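Local coordinates for type IV pilus secretin PilQ family protein (Vibrio cholerae, PDB 6W6M) that probably forms the outer-membrane secretin channel through which the type IV competence pilus passes during natural transformation, at residues 160-172 against 185-199. Sequence-based numbering, arbitrary orientation.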
loop_
_atom_site.group_PDB
_atom_site.type_symbol
_atom_site.label_atom_id
_atom_site.label_comp_id
_atom_site.label_asym_id
_atom_site.label_seq_id
_atom_site.Cartn_x
_atom_site.Cartn_y
_atom_site.Cartn_z
ATOM N N SER A 160 -28.300 76.827 -56.633
ATOM C CA SER A 160 -27.805 78.075 -57.198
ATOM C C SER A 160 -26.317 78.242 -56.921
ATOM O O SER A 160 -25.822 79.366 -56.806
ATOM C CB SER A 160 -28.582 79.266 -56.631
ATOM O OG SER A 160 -29.953 79.194 -56.978
ATOM N N ILE A 161 -25.605 77.123 -56.826
ATOM C CA ILE A 161 -24.210 77.103 -56.399
ATOM C C ILE A 161 -23.330 76.745 -57.587
ATOM O O ILE A 161 -23.609 75.780 -58.309
ATOM C CB ILE A 161 -23.994 76.120 -55.232
ATOM C CG1 ILE A 161 -24.136 76.837 -53.885
ATOM C CG2 ILE A 161 -22.634 75.432 -55.335
ATOM C CD1 ILE A 161 -25.515 77.379 -53.605
ATOM N N ASN A 162 -22.273 77.529 -57.792
ATOM C CA ASN A 162 -21.221 77.192 -58.750
ATOM C C ASN A 162 -19.944 77.851 -58.237
ATOM O O ASN A 162 -19.748 79.055 -58.427
ATOM C CB ASN A 162 -21.570 77.657 -60.156
ATOM C CG ASN A 162 -20.564 77.191 -61.188
ATOM O OD1 ASN A 162 -19.430 76.843 -60.855
ATOM N ND2 ASN A 162 -20.971 77.185 -62.452
ATOM N N PHE A 163 -19.091 77.064 -57.583
ATOM C CA PHE A 163 -17.884 77.577 -56.944
ATOM C C PHE A 163 -16.675 76.872 -57.532
ATOM O O PHE A 163 -16.516 75.659 -57.356
ATOM C CB PHE A 163 -17.936 77.380 -55.426
ATOM C CG PHE A 163 -18.439 78.581 -54.677
ATOM C CD1 PHE A 163 -18.663 79.781 -55.331
ATOM C CD2 PHE A 163 -18.676 78.513 -53.318
ATOM C CE1 PHE A 163 -19.120 80.885 -54.643
ATOM C CE2 PHE A 163 -19.128 79.616 -52.624
ATOM C CZ PHE A 163 -19.352 80.802 -53.288
ATOM N N GLN A 164 -15.828 77.630 -58.223
ATOM C CA GLN A 164 -14.611 77.112 -58.834
ATOM C C GLN A 164 -13.421 77.710 -58.100
ATOM O O GLN A 164 -13.334 78.935 -57.964
ATOM C CB GLN A 164 -14.551 77.465 -60.321
ATOM C CG GLN A 164 -15.605 76.778 -61.172
ATOM C CD GLN A 164 -15.558 77.209 -62.622
ATOM O OE1 GLN A 164 -15.092 78.301 -62.941
ATOM N NE2 GLN A 164 -16.039 76.349 -63.510
ATOM N N ASP A 165 -12.506 76.853 -57.637
ATOM C CA ASP A 165 -11.317 77.310 -56.918
ATOM C C ASP A 165 -11.715 78.174 -55.723
ATOM O O ASP A 165 -11.094 79.192 -55.419
ATOM C CB ASP A 165 -10.350 78.054 -57.843
ATOM C CG ASP A 165 -9.512 77.113 -58.686
ATOM O OD1 ASP A 165 -9.170 76.017 -58.195
ATOM O OD2 ASP A 165 -9.197 77.467 -59.841
ATOM N N ILE A 166 -12.774 77.752 -55.048
ATOM C CA ILE A 166 -13.292 78.420 -53.858
ATOM C C ILE A 166 -12.914 77.578 -52.647
ATOM O O ILE A 166 -13.139 76.363 -52.661
ATOM C CB ILE A 166 -14.817 78.613 -53.926
ATOM C CG1 ILE A 166 -15.177 79.630 -55.011
ATOM C CG2 ILE A 166 -15.356 79.041 -52.572
ATOM C CD1 ILE A 166 -15.027 81.068 -54.582
ATOM N N PRO A 167 -12.324 78.166 -51.607
ATOM C CA PRO A 167 -11.974 77.378 -50.423
ATOM C C PRO A 167 -13.205 76.760 -49.779
ATOM O O PRO A 167 -14.316 77.286 -49.875
ATOM C CB PRO A 167 -11.314 78.406 -49.496
ATOM C CG PRO A 167 -10.828 79.477 -50.409
ATOM C CD PRO A 167 -11.840 79.552 -51.514
ATOM N N VAL A 168 -12.993 75.614 -49.129
ATOM C CA VAL A 168 -14.088 74.933 -48.447
ATOM C C VAL A 168 -14.692 75.830 -47.377
ATOM O O VAL A 168 -15.910 75.819 -47.153
ATOM C CB VAL A 168 -13.591 73.597 -47.862
ATOM C CG1 VAL A 168 -14.695 72.907 -47.093
ATOM C CG2 VAL A 168 -13.072 72.699 -48.975
ATOM N N ARG A 169 -13.858 76.632 -46.715
ATOM C CA ARG A 169 -14.357 77.583 -45.729
ATOM C C ARG A 169 -15.358 78.551 -46.347
ATOM O O ARG A 169 -16.383 78.868 -45.735
ATOM C CB ARG A 169 -13.182 78.340 -45.116
ATOM C CG ARG A 169 -11.933 78.265 -45.970
ATOM C CD ARG A 169 -10.835 79.163 -45.453
ATOM N NE ARG A 169 -9.639 79.077 -46.285
ATOM C CZ ARG A 169 -8.600 79.898 -46.185
ATOM N NH1 ARG A 169 -8.609 80.874 -45.288
ATOM N NH2 ARG A 169 -7.554 79.746 -46.987
ATOM N N ASN A 170 -15.092 79.011 -47.570
ATOM C CA ASN A 170 -15.951 80.025 -48.174
ATOM C C ASN A 170 -17.294 79.439 -48.597
ATOM O O ASN A 170 -18.345 80.047 -48.357
ATOM C CB ASN A 170 -15.237 80.666 -49.362
ATOM C CG ASN A 170 -15.667 82.100 -49.591
ATOM O OD1 ASN A 170 -16.215 82.746 -48.699
ATOM N ND2 ASN A 170 -15.417 82.607 -50.793
ATOM N N VAL A 171 -17.288 78.257 -49.219
ATOM C CA VAL A 171 -18.554 77.630 -49.591
ATOM C C VAL A 171 -19.337 77.225 -48.346
ATOM O O VAL A 171 -20.574 77.279 -48.336
ATOM C CB VAL A 171 -18.309 76.434 -50.533
ATOM C CG1 VAL A 171 -17.488 75.356 -49.849
ATOM C CG2 VAL A 171 -19.629 75.870 -51.039
ATOM N N LEU A 172 -18.642 76.844 -47.271
ATOM C CA LEU A 172 -19.342 76.511 -46.035
ATOM C C LEU A 172 -19.960 77.750 -45.402
ATOM O O LEU A 172 -21.080 77.696 -44.883
ATOM C CB LEU A 172 -18.394 75.816 -45.060
ATOM C CG LEU A 172 -19.079 75.255 -43.813
ATOM C CD1 LEU A 172 -18.373 73.988 -43.356
ATOM C CD2 LEU A 172 -19.112 76.279 -42.694
ATOM N N VAL A 185 -15.959 76.663 -38.605
ATOM C CA VAL A 185 -14.922 75.729 -39.030
ATOM C C VAL A 185 -13.633 75.990 -38.265
ATOM O O VAL A 185 -13.535 76.951 -37.495
ATOM C CB VAL A 185 -14.679 75.826 -40.546
ATOM C CG1 VAL A 185 -15.908 75.369 -41.314
ATOM C CG2 VAL A 185 -14.300 77.251 -40.925
ATOM N N SER A 186 -12.634 75.139 -38.482
ATOM C CA SER A 186 -11.335 75.275 -37.834
ATOM C C SER A 186 -10.472 76.274 -38.606
ATOM O O SER A 186 -10.948 77.001 -39.483
ATOM C CB SER A 186 -10.663 73.909 -37.718
ATOM O OG SER A 186 -11.395 73.054 -36.858
ATOM N N ASP A 187 -9.180 76.322 -38.281
ATOM C CA ASP A 187 -8.280 77.267 -38.935
ATOM C C ASP A 187 -7.965 76.832 -40.361
ATOM O O ASP A 187 -8.311 77.521 -41.328
ATOM C CB ASP A 187 -6.996 77.412 -38.120
ATOM C CG ASP A 187 -5.906 78.144 -38.876
ATOM O OD1 ASP A 187 -6.084 79.345 -39.169
ATOM O OD2 ASP A 187 -4.868 77.519 -39.175
ATOM N N SER A 188 -7.311 75.685 -40.510
ATOM C CA SER A 188 -6.986 75.110 -41.812
ATOM C C SER A 188 -7.668 73.748 -41.849
ATOM O O SER A 188 -7.080 72.734 -41.467
ATOM C CB SER A 188 -5.475 75.003 -42.015
ATOM O OG SER A 188 -5.163 74.617 -43.343
ATOM N N VAL A 189 -8.920 73.728 -42.302
ATOM C CA VAL A 189 -9.746 72.538 -42.151
ATOM C C VAL A 189 -9.497 71.566 -43.295
ATOM O O VAL A 189 -8.933 70.487 -43.094
ATOM C CB VAL A 189 -11.244 72.888 -42.098
ATOM N N VAL A 190 -9.880 71.957 -44.509
ATOM C CA VAL A 190 -9.829 71.052 -45.652
ATOM C C VAL A 190 -8.991 71.670 -46.760
ATOM O O VAL A 190 -7.991 71.091 -47.198
ATOM C CB VAL A 190 -11.242 70.716 -46.166
ATOM C CG1 VAL A 190 -11.163 69.871 -47.431
ATOM C CG2 VAL A 190 -12.067 70.026 -45.088
ATOM N N GLY A 191 -9.402 72.846 -47.224
ATOM C CA GLY A 191 -8.709 73.529 -48.295
ATOM C C GLY A 191 -9.648 74.129 -49.319
ATOM O O GLY A 191 -10.519 74.935 -48.978
ATOM N N ASN A 192 -9.484 73.728 -50.577
ATOM C CA ASN A 192 -10.182 74.312 -51.710
ATOM C C ASN A 192 -10.907 73.221 -52.492
ATOM O O ASN A 192 -10.620 72.030 -52.340
ATOM C CB ASN A 192 -9.187 75.053 -52.613
ATOM C CG ASN A 192 -8.164 74.135 -53.240
ATOM O OD1 ASN A 192 -8.459 72.985 -53.559
ATOM N ND2 ASN A 192 -6.957 74.646 -53.438
ATOM N N LEU A 193 -11.859 73.631 -53.333
ATOM C CA LEU A 193 -12.549 72.693 -54.212
ATOM C C LEU A 193 -13.213 73.446 -55.363
ATOM O O LEU A 193 -12.963 74.634 -55.597
ATOM C CB LEU A 193 -13.578 71.861 -53.442
ATOM C CG LEU A 193 -13.273 70.363 -53.394
ATOM C CD1 LEU A 193 -14.465 69.578 -52.861
ATOM C CD2 LEU A 193 -12.853 69.851 -54.766
ATOM N N THR A 194 -14.056 72.719 -56.096
ATOM C CA THR A 194 -14.755 73.248 -57.259
ATOM C C THR A 194 -15.888 72.301 -57.625
ATOM O O THR A 194 -15.658 71.102 -57.810
ATOM C CB THR A 194 -13.797 73.426 -58.443
ATOM O OG1 THR A 194 -14.457 74.137 -59.497
ATOM C CG2 THR A 194 -13.310 72.075 -58.959
ATOM N N LEU A 195 -17.102 72.841 -57.723
ATOM C CA LEU A 195 -18.284 72.074 -58.106
ATOM C C LEU A 195 -19.441 73.040 -58.326
ATOM O O LEU A 195 -19.421 74.180 -57.849
ATOM C CB LEU A 195 -18.648 71.025 -57.046
ATOM C CG LEU A 195 -19.750 70.005 -57.370
ATOM C CD1 LEU A 195 -19.299 68.573 -57.119
ATOM C CD2 LEU A 195 -21.017 70.312 -56.585
ATOM N N ARG A 196 -20.457 72.561 -59.045
ATOM C CA ARG A 196 -21.633 73.356 -59.378
ATOM C C ARG A 196 -22.877 72.483 -59.331
ATOM O O ARG A 196 -22.933 71.445 -59.997
ATOM C CB ARG A 196 -21.498 73.986 -60.767
ATOM C CG ARG A 196 -21.457 72.974 -61.903
ATOM C CD ARG A 196 -21.274 73.666 -63.241
ATOM N NE ARG A 196 -21.254 72.721 -64.354
ATOM C CZ ARG A 196 -22.338 72.303 -65.001
ATOM N NH1 ARG A 196 -23.537 72.746 -64.649
ATOM N NH2 ARG A 196 -22.224 71.442 -66.004
ATOM N N LEU A 197 -23.872 72.920 -58.562
ATOM C CA LEU A 197 -25.142 72.218 -58.436
ATOM C C LEU A 197 -26.229 73.219 -58.071
ATOM O O LEU A 197 -25.947 74.339 -57.633
ATOM C CB LEU A 197 -25.076 71.101 -57.384
ATOM C CG LEU A 197 -24.375 69.796 -57.767
ATOM C CD1 LEU A 197 -24.349 68.836 -56.590
ATOM C CD2 LEU A 197 -25.051 69.160 -58.978
ATOM N N ASP A 198 -27.480 72.803 -58.259
ATOM C CA ASP A 198 -28.623 73.667 -57.989
ATOM C C ASP A 198 -29.891 72.831 -57.877
ATOM O O ASP A 198 -29.961 71.710 -58.388
ATOM C CB ASP A 198 -28.781 74.736 -59.078
ATOM C CG ASP A 198 -29.021 74.139 -60.452
ATOM O OD1 ASP A 198 -28.991 72.899 -60.582
ATOM O OD2 ASP A 198 -29.234 74.914 -61.405
ATOM N N GLY A 199 -30.890 73.396 -57.198
ATOM C CA GLY A 199 -32.202 72.784 -57.075
ATOM C C GLY A 199 -32.218 71.464 -56.331
ATOM O O GLY A 199 -32.777 70.475 -56.817
#
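Ile161 and Phe163 pair with Leu197 and Leu195 through reciprocal backbone hydrogen bonds, joining strands 161-163 and 192-197 into a two-stranded antiparallel sheet whose axes run 4.6 Å apart. The straightest of these four bonds, Phe163 N to Leu195 O (2.9 Å), is nearly linear, 165° at the hydrogen. Further on, Asp165 and Ile166 both face Leu193, a G1 beta bulge; Asp165 takes the left-handed backbone conformation (phi 55°) usual at the first position, more often filled by glycine, and Ile166 and Leu193 then resume the pairing. On the face with Gln164 and Thr194, the polar side chains of Asn162 and Arg196 run side by side, suiting an exposed surface. The Asn162 amide packs on the aliphatic part of the arginine: CG lies 3.4 Å from Arg196 CB, and ND2 3.6 Å from Arg196 CD.

Val168 opens the helix, its N bonded to Gly191 O. Its CB rests near that same oxygen and Val190 CB; with chi1 at 177°, CG1 approaches Val190 CB, while CG2 lies 3.4 Å from Gly191 O and 3.7 Å from Val190 CG1. Branching at CB thus lets valine touch both residues. Gly191 suits its place because a CB would jam against Val190 O. One turn later Leu172 meets Val185 tip to tip, and both touch Ile226 of strand 224-227. Leu195 and Leu197 pack on Val184 and Asn182 of a neighbouring subunit.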